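PDB 3TEE: flagella basal body P-ring formation protein FlgA from Salmonella typhimurium, which takes part in assembly of the flagellar P-ring in the periplasm, possibly by associating with the rod protein FlgF or as a modulator of ring formation. Local coordinates for residues T8-Q13 against V53-R58; S120-A125 against Q131-R136; W139-G144 against Q172-R177. All coordinates share one frame; numbering follows the deposited sequence.

Contact 1 of 3, residues T8-Q13 against V53-R58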
loop_
_atom_site.group_PDB
_atom_site.type_symbol
_atom_site.label_atom_id
_atom_site.label_comp_id
_atom_site.label_asym_id
_atom_site.label_seq_id
_atom_site.Cartn_x
_atom_site.Cartn_y
_atom_site.Cartn_z
ATOM N N THR A 8 21.679 8.231 -16.772
ATOM C CA THR A 8 22.076 8.150 -15.349
ATOM C C THR A 8 21.468 9.319 -14.551
ATOM O O THR A 8 20.893 9.101 -13.478
ATOM C CB THR A 8 23.612 8.052 -15.207
ATOM O OG1 THR A 8 24.053 6.840 -15.854
ATOM C CG2 THR A 8 24.067 8.086 -13.731
ATOM N N THR A 9 21.585 10.542 -15.085
ATOM C CA THR A 9 20.985 11.735 -14.472
ATOM C C THR A 9 19.440 11.614 -14.480
ATOM O O THR A 9 18.796 11.901 -13.467
ATOM C CB THR A 9 21.499 13.033 -15.167
ATOM O OG1 THR A 9 22.897 13.157 -14.919
ATOM C CG2 THR A 9 20.786 14.302 -14.660
ATOM N N TRP A 10 18.849 11.190 -15.607
ATOM C CA TRP A 10 17.391 11.073 -15.669
ATOM C C TRP A 10 16.845 10.095 -14.602
ATOM O O TRP A 10 15.984 10.486 -13.802
ATOM C CB TRP A 10 16.932 10.688 -17.084
ATOM C CG TRP A 10 15.455 10.773 -17.300
ATOM C CD1 TRP A 10 14.713 11.905 -17.471
ATOM C CD2 TRP A 10 14.576 9.676 -17.540
ATOM N NE1 TRP A 10 13.404 11.576 -17.749
ATOM C CE2 TRP A 10 13.286 10.212 -17.774
ATOM C CE3 TRP A 10 14.749 8.278 -17.558
ATOM C CZ2 TRP A 10 12.180 9.406 -18.069
ATOM C CZ3 TRP A 10 13.638 7.476 -17.814
ATOM C CH2 TRP A 10 12.373 8.043 -18.053
ATOM N N PHE A 11 17.374 8.871 -14.543
ATOM C CA PHE A 11 16.905 7.911 -13.528
ATOM C C PHE A 11 17.236 8.350 -12.118
ATOM O O PHE A 11 16.420 8.105 -11.240
ATOM C CB PHE A 11 17.442 6.495 -13.774
ATOM C CG PHE A 11 16.652 5.765 -14.831
ATOM C CD1 PHE A 11 15.433 5.155 -14.516
ATOM C CD2 PHE A 11 17.140 5.647 -16.128
ATOM C CE1 PHE A 11 14.702 4.471 -15.492
ATOM C CE2 PHE A 11 16.400 4.977 -17.109
ATOM C CZ PHE A 11 15.205 4.368 -16.774
ATOM N N SER A 12 18.418 8.980 -11.883
ATOM C CA SER A 12 18.775 9.509 -10.539
ATOM C C SER A 12 17.696 10.519 -10.056
ATOM O O SER A 12 17.221 10.430 -8.925
ATOM C CB SER A 12 20.139 10.213 -10.583
ATOM O OG SER A 12 21.195 9.275 -10.751
ATOM N N GLN A 13 17.362 11.501 -10.898
ATOM C CA GLN A 13 16.346 12.537 -10.585
ATOM C C GLN A 13 14.955 11.885 -10.408
ATOM O O GLN A 13 14.257 12.195 -9.444
ATOM C CB GLN A 13 16.289 13.611 -11.682
ATOM C CG GLN A 13 17.532 14.516 -11.657
ATOM C CD GLN A 13 17.707 15.431 -12.844
ATOM O OE1 GLN A 13 16.995 15.329 -13.846
ATOM N NE2 GLN A 13 18.711 16.325 -12.772
ATOM N N VAL A 53 14.320 -2.199 -17.576
ATOM C CA VAL A 53 13.203 -1.365 -18.005
ATOM C C VAL A 53 13.339 -0.938 -19.456
ATOM O O VAL A 53 14.438 -0.920 -20.003
ATOM C CB VAL A 53 12.954 -0.149 -17.064
ATOM C CG1 VAL A 53 12.641 -0.585 -15.617
ATOM C CG2 VAL A 53 14.120 0.826 -17.091
ATOM N N ASN A 54 12.222 -0.534 -20.060
ATOM C CA ASN A 54 12.251 -0.027 -21.422
ATOM C C ASN A 54 12.103 1.487 -21.343
ATOM O O ASN A 54 11.262 1.992 -20.597
ATOM C CB ASN A 54 11.123 -0.645 -22.275
ATOM C CG ASN A 54 11.240 -2.156 -22.411
ATOM O OD1 ASN A 54 12.297 -2.701 -22.743
ATOM N ND2 ASN A 54 10.149 -2.865 -22.149
ATOM N N VAL A 55 12.946 2.206 -22.078
ATOM C CA VAL A 55 12.893 3.671 -22.122
ATOM C C VAL A 55 12.651 4.088 -23.556
ATOM O O VAL A 55 13.397 3.666 -24.441
ATOM C CB VAL A 55 14.198 4.316 -21.589
ATOM C CG1 VAL A 55 14.200 5.841 -21.798
ATOM C CG2 VAL A 55 14.421 3.972 -20.123
ATOM N N VAL A 56 11.670 4.969 -23.768
ATOM C CA VAL A 56 11.409 5.546 -25.071
ATOM C C VAL A 56 12.295 6.801 -25.149
ATOM O O VAL A 56 12.308 7.604 -24.217
ATOM C CB VAL A 56 9.906 5.853 -25.304
ATOM C CG1 VAL A 56 9.702 6.601 -26.625
ATOM C CG2 VAL A 56 9.095 4.552 -25.297
ATOM N N ALA A 57 13.084 6.924 -26.217
ATOM C CA ALA A 57 13.957 8.087 -26.412
ATOM C C ALA A 57 13.562 8.718 -27.731
ATOM O O ALA A 57 13.662 8.077 -28.789
ATOM C CB ALA A 57 15.424 7.663 -26.431
ATOM N N ARG A 58 13.042 9.950 -27.672
ATOM C CA ARG A 58 12.566 10.614 -28.878
ATOM C C ARG A 58 13.503 11.694 -29.343
ATOM O O ARG A 58 14.013 12.441 -28.525
ATOM C CB ARG A 58 11.174 11.245 -28.658
ATOM C CG ARG A 58 10.021 10.243 -28.545
ATOM C CD ARG A 58 8.708 11.020 -28.479
ATOM N NE ARG A 58 7.519 10.167 -28.558
ATOM C CZ ARG A 58 7.008 9.502 -27.530
ATOM N NH1 ARG A 58 5.921 8.760 -27.688
ATOM N NH2 ARG A 58 7.589 9.558 -26.340
#
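Phe-11 meets Val-53 and Val-55 with the far end of its ring, and its side chain can be traced outward atom by atom. CB leaves the helix in the direction of the strand, and CG stands anti to the carbonyl carbon (chi1 -80°), which sends the ring across the interval between the two backbones. On one flank CE1 lies 4.0 Å from Val-53 CG2; on the other CE2 lies 3.7 Å from Val-55 CG2. At the tip CZ touches both methyls, 3.7 Å from Val-53 CG2 and 3.5 Å from Val-55 CG2. The Val-55 methyl sits at the ring edge, near its plane. The preceding residue, Trp-10, adds a lighter touch: its CZ3 comes to 4.3 Å from Val-55 CG2, while Trp-10 CE3 lies 3.7 Å above one face of the Phe-11 ring, toward its rim. No hydrogen bond crosses the contact; with axes 12.5 Å apart and running at 118° to each other, the backbones are bridged by side chains alone. Phe-41 meets the Trp-10 ring and also touches Val-55, and Val-22 and Val-24 of strand 21-26 pack on Phe-11. Alternation along the strand turns Val-53 and Val-55 inward and Asn-54 outward, the pattern of an amphipathic helix laid across one face of an antiparallel sheet, here helix 2-14 covering the sheet that contains strand 53-59.

Contact 2 of 3, residues S120-A125 against Q131-R136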
loop_
_atom_site.group_PDB
_atom_site.type_symbol
_atom_site.label_atom_id
_atom_site.label_comp_id
_atom_site.label_asym_id
_atom_site.label_seq_id
_atom_site.Cartn_x
_atom_site.Cartn_y
_atom_site.Cartn_z
ATOM N N SER A 120 1.155 -9.009 10.811
ATOM C CA SER A 120 1.691 -10.046 9.943
ATOM C C SER A 120 0.680 -11.147 9.650
ATOM O O SER A 120 -0.019 -11.612 10.550
ATOM C CB SER A 120 2.944 -10.664 10.559
ATOM O OG SER A 120 3.572 -11.474 9.584
ATOM N N LEU A 121 0.631 -11.572 8.392
ATOM C CA LEU A 121 -0.188 -12.711 7.962
ATOM C C LEU A 121 0.635 -14.000 8.086
ATOM O O LEU A 121 0.085 -15.089 7.954
ATOM C CB LEU A 121 -0.659 -12.539 6.505
ATOM C CG LEU A 121 -1.665 -11.405 6.241
ATOM C CD1 LEU A 121 -1.857 -11.203 4.757
ATOM C CD2 LEU A 121 -3.020 -11.689 6.912
ATOM N N ARG A 122 1.955 -13.881 8.322
ATOM C CA ARG A 122 2.851 -15.048 8.370
ATOM C C ARG A 122 3.838 -15.009 9.513
ATOM O O ARG A 122 4.085 -13.947 10.077
ATOM C CB ARG A 122 3.699 -15.123 7.073
ATOM C CG ARG A 122 2.951 -14.962 5.758
ATOM C CD ARG A 122 3.817 -15.396 4.608
ATOM N NE ARG A 122 3.251 -14.977 3.330
ATOM C CZ ARG A 122 3.936 -14.926 2.193
ATOM N NH1 ARG A 122 5.223 -15.255 2.169
ATOM N NH2 ARG A 122 3.343 -14.536 1.072
ATOM N N ASP A 123 4.496 -16.162 9.778
ATOM C CA ASP A 123 5.618 -16.222 10.708
ATOM C C ASP A 123 6.795 -15.649 9.920
ATOM O O ASP A 123 7.197 -16.220 8.902
ATOM C CB ASP A 123 5.929 -17.664 11.147
ATOM C CG ASP A 123 4.807 -18.325 11.913
ATOM O OD1 ASP A 123 4.138 -17.627 12.719
ATOM O OD2 ASP A 123 4.581 -19.533 11.697
ATOM N N LEU A 124 7.302 -14.486 10.346
ATOM C CA LEU A 124 8.398 -13.829 9.648
ATOM C C LEU A 124 9.719 -13.976 10.383
ATOM O O LEU A 124 9.761 -14.010 11.624
ATOM C CB LEU A 124 8.062 -12.339 9.364
ATOM C CG LEU A 124 6.779 -12.061 8.518
ATOM C CD1 LEU A 124 6.534 -10.554 8.382
ATOM C CD2 LEU A 124 6.894 -12.669 7.119
ATOM N N ALA A 125 10.800 -14.049 9.608
ATOM C CA ALA A 125 12.154 -14.195 10.128
ATOM C C ALA A 125 12.977 -12.932 9.968
ATOM O O ALA A 125 12.840 -12.261 8.954
ATOM C CB ALA A 125 12.856 -15.346 9.422
ATOM N N GLN A 131 6.938 -7.582 2.591
ATOM C CA GLN A 131 6.109 -7.428 1.384
ATOM C C GLN A 131 4.666 -7.162 1.762
ATOM O O GLN A 131 4.208 -7.643 2.797
ATOM C CB GLN A 131 6.199 -8.655 0.482
ATOM C CG GLN A 131 7.596 -8.898 -0.087
ATOM C CD GLN A 131 7.643 -10.278 -0.692
ATOM O OE1 GLN A 131 8.070 -11.240 -0.050
ATOM N NE2 GLN A 131 7.186 -10.411 -1.933
ATOM N N LEU A 132 3.950 -6.374 0.943
ATOM C CA LEU A 132 2.520 -6.058 1.156
ATOM C C LEU A 132 1.638 -7.322 1.251
ATOM O O LEU A 132 0.692 -7.348 2.036
ATOM C CB LEU A 132 1.997 -5.090 0.079
ATOM C CG LEU A 132 2.531 -3.649 0.128
ATOM C CD1 LEU A 132 2.085 -2.874 -1.094
ATOM C CD2 LEU A 132 2.049 -2.914 1.379
ATOM N N THR A 133 2.002 -8.392 0.523
ATOM C CA THR A 133 1.300 -9.686 0.581
ATOM C C THR A 133 1.459 -10.418 1.930
ATOM O O THR A 133 0.700 -11.349 2.189
ATOM C CB THR A 133 1.747 -10.600 -0.572
ATOM O OG1 THR A 133 3.181 -10.641 -0.633
ATOM C CG2 THR A 133 1.164 -10.178 -1.915
ATOM N N MET A 134 2.448 -10.030 2.774
ATOM C CA MET A 134 2.714 -10.700 4.061
ATOM C C MET A 134 1.936 -10.062 5.189
ATOM O O MET A 134 1.973 -10.565 6.312
ATOM C CB MET A 134 4.203 -10.576 4.462
ATOM C CG MET A 134 5.177 -11.362 3.648
ATOM S SD MET A 134 6.876 -10.704 3.939
ATOM C CE MET A 134 7.756 -12.046 3.232
ATOM N N ILE A 135 1.343 -8.894 4.938
ATOM C CA ILE A 135 0.717 -8.091 5.980
ATOM C C ILE A 135 -0.716 -7.641 5.657
ATOM O O ILE A 135 -1.126 -7.618 4.497
ATOM C CB ILE A 135 1.632 -6.847 6.318
ATOM C CG1 ILE A 135 1.629 -5.809 5.173
ATOM C CG2 ILE A 135 3.085 -7.272 6.719
ATOM C CD1 ILE A 135 2.201 -4.400 5.521
ATOM N N ARG A 136 -1.409 -7.175 6.696
ATOM C CA ARG A 136 -2.772 -6.632 6.638
ATOM C C ARG A 136 -2.866 -5.489 7.639
ATOM O O ARG A 136 -2.002 -5.382 8.514
ATOM C CB ARG A 136 -3.810 -7.734 6.986
ATOM C CG ARG A 136 -3.714 -8.304 8.414
ATOM C CD ARG A 136 -5.024 -8.961 8.865
ATOM N NE ARG A 136 -4.874 -9.762 10.090
ATOM C CZ ARG A 136 -4.971 -9.279 11.325
ATOM N NH1 ARG A 136 -5.208 -7.987 11.525
ATOM N NH2 ARG A 136 -4.829 -10.081 12.367
HETATM O O HOH W 1 0.717 -13.933 2.693
#
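Ser-120 and Ile-135 form an antiparallel, non-hydrogen-bonded pair, CA atoms 4.5 Å apart, in the small two-stranded sheet of 118-120 and 135-137, and just beyond it Leu-121 N donates to Met-134 O at 2.7 Å, nearly straight at 167°. The 3-10 segment 132-134 leads into the second strand. Leu-121 folds over this bond: CB and CG lie against Met-134 O, CD1 reaches the backbone oxygens of Thr-133 and Ile-135, and CD2 rests on the aliphatic part of Arg-136, 3.8 Å from its CG. Met-134 supplies the other apolar surface. Its chain crosses that of Arg-122 at about a right angle, and Met-134 CG lies 4.0 Å above the centre of the guanidinium plane; beyond CG the chain is extended and carries SD to 3.7 Å from Leu-124 CD2, a methyl that also approaches Met-134 CE. The Arg-122 guanidinium takes a water at its edge, in plane; this water accepts from Arg-122 NE at 2.8 Å and donates to Thr-133 O at 2.6 Å. Ser-120 OG, anti to its own N (chi1 -169°), donates to Arg-122 O on a lone pair and ties the loop back on itself. One direct backbone bond and one water bridge are thus the polar links across the segments, while the Arg-122 guanidinium face covers Met-134 and the Arg-136 stem receives Leu-121; solvent therefore takes part in the contact, consistent with its partly exposed setting.

Contact 3 of 3, residues W139-G144 against Q172-R177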
loop_
_atom_site.group_PDB
_atom_site.type_symbol
_atom_site.label_atom_id
_atom_site.label_comp_id
_atom_site.label_asym_id
_atom_site.label_seq_id
_atom_site.Cartn_x
_atom_site.Cartn_y
_atom_site.Cartn_z
ATOM N N TRP A 139 -6.990 -5.063 13.177
ATOM C CA TRP A 139 -8.444 -5.079 13.329
ATOM C C TRP A 139 -8.841 -3.996 14.323
ATOM O O TRP A 139 -8.440 -4.062 15.487
ATOM C CB TRP A 139 -8.947 -6.441 13.818
ATOM C CG TRP A 139 -8.599 -7.633 12.967
ATOM C CD1 TRP A 139 -8.206 -8.858 13.416
ATOM C CD2 TRP A 139 -8.730 -7.750 11.539
ATOM N NE1 TRP A 139 -8.086 -9.732 12.363
ATOM C CE2 TRP A 139 -8.387 -9.075 11.198
ATOM C CE3 TRP A 139 -9.136 -6.873 10.519
ATOM C CZ2 TRP A 139 -8.435 -9.545 9.879
ATOM C CZ3 TRP A 139 -9.156 -7.330 9.206
ATOM C CH2 TRP A 139 -8.784 -8.646 8.893
ATOM N N ARG A 140 -9.597 -2.985 13.874
ATOM C CA ARG A 140 -10.099 -1.943 14.781
ATOM C C ARG A 140 -11.255 -2.563 15.577
ATOM O O ARG A 140 -11.415 -2.298 16.770
ATOM C CB ARG A 140 -10.564 -0.694 13.996
ATOM C CG ARG A 140 -11.042 0.486 14.862
ATOM C CD ARG A 140 -9.952 1.068 15.749
ATOM N NE ARG A 140 -10.475 1.910 16.831
ATOM C CZ ARG A 140 -10.829 1.467 18.035
ATOM N NH1 ARG A 140 -10.760 0.173 18.320
ATOM N NH2 ARG A 140 -11.265 2.312 18.956
ATOM N N VAL A 141 -12.008 -3.448 14.913
ATOM C CA VAL A 141 -13.123 -4.166 15.502
ATOM C C VAL A 141 -12.817 -5.662 15.399
ATOM O O VAL A 141 -12.440 -6.139 14.329
ATOM C CB VAL A 141 -14.446 -3.736 14.794
ATOM C CG1 VAL A 141 -15.534 -4.776 14.932
ATOM C CG2 VAL A 141 -14.920 -2.378 15.298
ATOM N N LYS A 142 -12.942 -6.384 16.514
ATOM C CA LYS A 142 -12.705 -7.831 16.544
ATOM C C LYS A 142 -13.997 -8.598 16.791
ATOM O O LYS A 142 -14.857 -8.098 17.500
ATOM C CB LYS A 142 -11.650 -8.203 17.604
ATOM C CG LYS A 142 -10.266 -7.597 17.316
ATOM C CD LYS A 142 -9.311 -7.796 18.482
ATOM C CE LYS A 142 -7.976 -7.139 18.215
ATOM N NZ LYS A 142 -7.108 -7.136 19.421
ATOM N N ALA A 143 -14.130 -9.810 16.216
ATOM C CA ALA A 143 -15.299 -10.666 16.398
ATOM C C ALA A 143 -15.554 -10.912 17.902
ATOM O O ALA A 143 -14.614 -11.209 18.645
ATOM C CB ALA A 143 -15.095 -11.980 15.665
ATOM N N GLY A 144 -16.794 -10.691 18.339
ATOM C CA GLY A 144 -17.211 -10.872 19.728
ATOM C C GLY A 144 -17.164 -9.615 20.578
ATOM O O GLY A 144 -17.705 -9.594 21.687
ATOM N N GLN A 172 -13.418 -0.829 6.727
ATOM C CA GLN A 172 -13.900 -2.138 6.285
ATOM C C GLN A 172 -15.312 -2.375 6.874
ATOM O O GLN A 172 -15.651 -1.819 7.923
ATOM C CB GLN A 172 -12.964 -3.270 6.737
ATOM C CG GLN A 172 -11.614 -3.319 6.009
ATOM C CD GLN A 172 -10.915 -4.654 6.199
ATOM O OE1 GLN A 172 -10.889 -5.239 7.296
ATOM N NE2 GLN A 172 -10.314 -5.160 5.130
ATOM N N ASN A 173 -16.113 -3.204 6.192
ATOM C CA ASN A 173 -17.462 -3.566 6.607
ATOM C C ASN A 173 -17.447 -4.467 7.845
ATOM O O ASN A 173 -16.626 -5.371 7.938
ATOM C CB ASN A 173 -18.202 -4.268 5.466
ATOM C CG ASN A 173 -19.657 -4.533 5.772
ATOM O OD1 ASN A 173 -20.490 -3.624 5.751
ATOM N ND2 ASN A 173 -19.990 -5.781 6.096
ATOM N N ALA A 174 -18.362 -4.214 8.794
ATOM C CA ALA A 174 -18.524 -5.069 9.967
ATOM C C ALA A 174 -20.000 -5.351 10.188
ATOM O O ALA A 174 -20.831 -4.445 10.097
ATOM C CB ALA A 174 -17.917 -4.433 11.205
ATOM N N ARG A 175 -20.321 -6.629 10.400
ATOM C CA ARG A 175 -21.666 -7.082 10.701
ATOM C C ARG A 175 -21.739 -7.079 12.214
ATOM O O ARG A 175 -20.743 -7.350 12.897
ATOM C CB ARG A 175 -21.962 -8.469 10.101
ATOM C CG ARG A 175 -21.913 -8.480 8.568
ATOM C CD ARG A 175 -22.083 -9.869 7.956
ATOM N NE ARG A 175 -21.451 -10.948 8.731
ATOM C CZ ARG A 175 -20.176 -11.319 8.633
ATOM N NH1 ARG A 175 -19.356 -10.697 7.790
ATOM N NH2 ARG A 175 -19.708 -12.312 9.383
ATOM N N VAL A 176 -22.878 -6.646 12.729
ATOM C CA VAL A 176 -23.080 -6.461 14.158
ATOM C C VAL A 176 -24.372 -7.129 14.565
ATOM O O VAL A 176 -25.436 -6.815 14.019
ATOM C CB VAL A 176 -23.100 -4.936 14.518
ATOM C CG1 VAL A 176 -23.313 -4.719 16.007
ATOM C CG2 VAL A 176 -21.837 -4.220 14.047
ATOM N N ARG A 177 -24.290 -8.020 15.553
ATOM C CA ARG A 177 -25.491 -8.647 16.065
ATOM C C ARG A 177 -26.053 -7.748 17.178
ATOM O O ARG A 177 -25.365 -7.454 18.158
ATOM C CB ARG A 177 -25.179 -10.064 16.574
ATOM C CG ARG A 177 -26.381 -10.810 17.113
ATOM C CD ARG A 177 -25.956 -12.120 17.779
ATOM N NE ARG A 177 -27.160 -12.831 18.198
ATOM C CZ ARG A 177 -27.807 -12.616 19.337
ATOM N NH1 ARG A 177 -27.317 -11.777 20.244
ATOM N NH2 ARG A 177 -28.932 -13.256 19.591
#
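The flat groups of Trp-139 and Gln-172 meet edge to amide: Gln-172 OE1 lies at the indole edge, near the ring plane, 3.3 Å from Trp-139 CZ3 and 4.0 Å from Trp-139 CE3. Ring and amide planes are only 25° apart, so the amide lies beside the benzene part of the indole and does not stack on it. Neither indole face is occupied by the 172-177 segment; elsewhere in the chain, Arg-136 makes a cation-pi contact with the ring. The Trp-139 CB does not point at the strand, but with CG anti to the carbonyl carbon (chi1 -58°) the six-membered ring swings round to reach Gln-172. The extended chain of Gln-172 crosses the tryptophan side chain at a slant. The main polar partner of OE1 is the backbone N of Ala-169, which donates a hydrogen bond to it; the approach to the indole carbons is therefore a secondary contact of an oxygen already held in position.

At its N-terminal end the loop bears a classic beta bulge, in which Arg-140 and Val-141 both face Ala-168. The loop precedes strand 146-152 of the five-stranded mixed sheet of this C-terminal region, and strand 173-178 lies at the middle of the order across that sheet. The CB atoms of Val-141 and Ala-174 are directed at each other's segments, and Val-141 CG1 comes to 4.4 Å from Ala-174 CB, a loose apolar touch between backbones whose nearest CA atoms are 7.8 Å apart. Both residues are buried, and Val-188 of the adjoining strand 183-188 and Ile-194 of strand 194-197 touch both. Only 98 Å² is buried between the two segments, and no hydrogen bond crosses.

Overall arrangement
The three contacts follow one another along the chain, each closing before the next opens, and they mark successive parts of an elongated molecule with a radius of gyration of 26 Å. Contacts 1 and 3 lie on opposite sides of the chain's centre, their centres 47 Å apart and their nearest atoms about 31 Å. Contact 2 is the most central, about 13 Å from that centre, and its own centre is 33 Å from contact 1 and 22 Å from contact 3. Contacts 2 and 3 adjoin in sequence. A glycerol, probably from the crystallisation liquor, lies near both: it is hydrogen-bonded to Arg-136 and, because that arginine pairs with Trp-139, is about 5 Å from the Trp-139 side chain.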